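PDB 4F7A: SusD/RagB family nutrient-binding outer membrane lipoprotein from Bacteroides vulgatus, which probably binds host mucin O-glycans at the outer membrane for uptake, as a lipoprotein of the SusD/RagB family. Local coordinates for residues I28-Y33 with K246-P251. Sequence-based numbering, arbitrary orientation.
Sequences IQKGIY and KGYQNP. With ACT (acetate ion), chain F.
Two hydrogen bonds, both from side chains to backbone carbonyls, tie Tyr248 to Tyr33 and Lys30 to Lys246. Tyr248 OH donates to Tyr33 O over 2.7 Å, the donor oxygen in the plane of the carbonyl, at a C=O...donor angle of 145°. With CG anti to the backbone N (chi1 179°), the Tyr248 side chain leaves its backbone toward 28-33, and its hydroxyl reaches Tyr33 O. The bond from Lys30 NZ to Lys246 O is equally short, 2.7 Å, but its donor is tilted 28° from the carbonyl plane. Beyond CG the lysine chain is fully extended, and the same ammonium forms a salt bridge with Glu26, one turn back, so it is gripped by a backbone carbonyl and a carboxylate, which would probably stabilise its positive charge. In the alpha-helical, TPR-like fold of this family, the arrangement fastens helix 15-30 and the residues that follow it to the loop that runs from strand 241-243 into helix 251-257. Asn250 is the N-cap of that second helix, its OD1 accepting from Leu252 N.

Two oxygens meet the edge of the Tyr33 ring in its plane: Asn250 OD1, 3.6 Å from CE2, and Tyr248 OH, 3.3 Å from CD2, the two tyrosine side chains being set roughly perpendicular. A phenylalanine in place of Tyr248 would probably leave Tyr33 O without this donor and the CD2 edge of the Tyr33 ring without its oxygen neighbour.

Apolar packing completes the contact. The Lys30 chain and the Tyr248 ring run alongside one another in opposite senses, with CG of the lysine 3.9 Å from CD1 of the ring. Pro251 approaches the Tyr33 ring obliquely, its CD 3.7 Å from CD2, while Trp46 of helix 44-51 touches both residues.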
loop_
_atom_site.group_PDB
_atom_site.type_symbol
_atom_site.label_atom_id
_atom_site.label_comp_id
_atom_site.label_asym_id
_atom_site.label_seq_id
_atom_site.Cartn_x
_atom_site.Cartn_y
_atom_site.Cartn_z
ATOM N N ILE A 28 -5.346 -9.291 -14.409
ATOM C CA ILE A 28 -4.361 -9.131 -13.334
ATOM C C ILE A 28 -4.220 -7.654 -12.954
ATOM O O ILE A 28 -4.251 -7.311 -11.776
ATOM C CB ILE A 28 -2.976 -9.694 -13.728
ATOM C CG1 ILE A 28 -3.048 -11.213 -13.931
ATOM C CG2 ILE A 28 -1.931 -9.376 -12.627
ATOM C CD1 ILE A 28 -1.886 -11.791 -14.785
ATOM N N GLN A 29 -4.033 -6.791 -13.953
ATOM C CA GLN A 29 -3.833 -5.369 -13.683
ATOM C C GLN A 29 -5.078 -4.690 -13.062
ATOM O O GLN A 29 -4.961 -3.816 -12.196
ATOM C CB GLN A 29 -3.318 -4.654 -14.933
ATOM C CG GLN A 29 -1.821 -4.958 -15.120
ATOM C CD GLN A 29 -1.276 -4.539 -16.452
ATOM O OE1 GLN A 29 -0.541 -3.532 -16.558
ATOM N NE2 GLN A 29 -1.653 -5.277 -17.501
ATOM N N LYS A 30 -6.266 -5.135 -13.449
ATOM C CA LYS A 30 -7.499 -4.639 -12.827
ATOM C C LYS A 30 -7.697 -5.174 -11.414
ATOM O O LYS A 30 -8.493 -4.637 -10.658
ATOM C CB LYS A 30 -8.716 -5.023 -13.663
ATOM C CG LYS A 30 -8.763 -4.295 -14.990
ATOM C CD LYS A 30 -10.058 -4.601 -15.744
ATOM C CE LYS A 30 -10.163 -3.755 -17.014
ATOM N NZ LYS A 30 -11.314 -4.113 -17.893
ATOM N N GLY A 31 -6.975 -6.229 -11.071
ATOM C CA GLY A 31 -7.215 -6.965 -9.840
ATOM C C GLY A 31 -6.262 -6.646 -8.696
ATOM O O GLY A 31 -6.398 -7.215 -7.623
ATOM N N ILE A 32 -5.299 -5.758 -8.915
ATOM C CA ILE A 32 -4.341 -5.371 -7.844
ATOM C C ILE A 32 -5.016 -4.379 -6.855
ATOM O O ILE A 32 -5.265 -4.741 -5.712
ATOM C CB ILE A 32 -3.031 -4.799 -8.427
ATOM C CG1 ILE A 32 -2.320 -5.854 -9.287
ATOM C CG2 ILE A 32 -2.104 -4.260 -7.285
ATOM C CD1 ILE A 32 -1.242 -5.265 -10.255
ATOM N N TYR A 33 -5.264 -3.137 -7.304
ATOM C CA TYR A 33 -6.167 -2.160 -6.618
ATOM C C TYR A 33 -7.536 -2.510 -7.161
ATOM O O TYR A 33 -8.017 -1.952 -8.180
ATOM C CB TYR A 33 -5.783 -0.751 -6.997
ATOM C CG TYR A 33 -6.315 0.410 -6.156
ATOM C CD1 TYR A 33 -5.785 0.706 -4.894
ATOM C CD2 TYR A 33 -7.253 1.277 -6.677
ATOM C CE1 TYR A 33 -6.216 1.812 -4.175
ATOM C CE2 TYR A 33 -7.677 2.380 -5.971
ATOM C CZ TYR A 33 -7.153 2.646 -4.726
ATOM O OH TYR A 33 -7.586 3.759 -4.055
ATOM N N LYS A 246 -8.408 0.055 -20.635
ATOM C CA LYS A 246 -9.318 -1.074 -20.880
ATOM C C LYS A 246 -10.626 -1.010 -20.081
ATOM O O LYS A 246 -11.161 -2.038 -19.672
ATOM C CB LYS A 246 -8.587 -2.412 -20.674
ATOM C CG LYS A 246 -7.443 -2.645 -21.686
ATOM C CD LYS A 246 -6.992 -4.109 -21.702
ATOM C CE LYS A 246 -5.939 -4.389 -22.752
ATOM N NZ LYS A 246 -6.561 -4.722 -24.066
ATOM N N GLY A 247 -11.135 0.196 -19.874
ATOM C CA GLY A 247 -12.382 0.393 -19.121
ATOM C C GLY A 247 -12.270 0.357 -17.591
ATOM O O GLY A 247 -13.274 0.522 -16.897
ATOM N N TYR A 248 -11.064 0.160 -17.051
ATOM C CA TYR A 248 -10.860 0.200 -15.595
ATOM C C TYR A 248 -11.368 1.512 -15.015
ATOM O O TYR A 248 -11.166 2.562 -15.588
ATOM C CB TYR A 248 -9.386 0.061 -15.267
ATOM C CG TYR A 248 -9.036 0.117 -13.801
ATOM C CD1 TYR A 248 -9.178 -1.008 -12.984
ATOM C CD2 TYR A 248 -8.520 1.276 -13.233
ATOM C CE1 TYR A 248 -8.816 -0.980 -11.653
ATOM C CE2 TYR A 248 -8.157 1.314 -11.878
ATOM C CZ TYR A 248 -8.295 0.183 -11.101
ATOM O OH TYR A 248 -7.930 0.230 -9.769
ATOM N N GLN A 249 -12.031 1.441 -13.879
ATOM C CA GLN A 249 -12.494 2.638 -13.176
ATOM C C GLN A 249 -11.826 2.614 -11.811
ATOM O O GLN A 249 -11.686 1.541 -11.212
ATOM C CB GLN A 249 -14.020 2.600 -13.012
ATOM C CG GLN A 249 -14.828 2.489 -14.319
ATOM C CD GLN A 249 -14.817 3.761 -15.114
ATOM O OE1 GLN A 249 -15.718 4.596 -14.980
ATOM N NE2 GLN A 249 -13.795 3.931 -15.954
ATOM N N ASN A 250 -11.415 3.778 -11.319
ATOM C CA ASN A 250 -10.791 3.861 -10.030
ATOM C C ASN A 250 -11.845 3.657 -8.931
ATOM O O ASN A 250 -12.771 4.453 -8.796
ATOM C CB ASN A 250 -10.098 5.214 -9.881
ATOM C CG ASN A 250 -9.223 5.290 -8.645
ATOM O OD1 ASN A 250 -9.637 4.879 -7.569
ATOM N ND2 ASN A 250 -8.019 5.867 -8.789
ATOM N N PRO A 251 -11.716 2.592 -8.135
ATOM C CA PRO A 251 -12.795 2.291 -7.196
ATOM C C PRO A 251 -12.891 3.277 -6.034
ATOM O O PRO A 251 -13.955 3.406 -5.437
ATOM C CB PRO A 251 -12.441 0.889 -6.690
ATOM C CG PRO A 251 -11.009 0.780 -6.880
ATOM C CD PRO A 251 -10.681 1.537 -8.124
HETATM C C ACT F . -10.487 3.929 -20.922
HETATM O O ACT F . -10.031 2.963 -20.249
HETATM O OXT ACT F . -11.580 3.734 -21.516
HETATM C CH3 ACT F . -9.788 5.256 -21.006
HETATM O O HOH W 1 -6.282 5.715 -6.372
#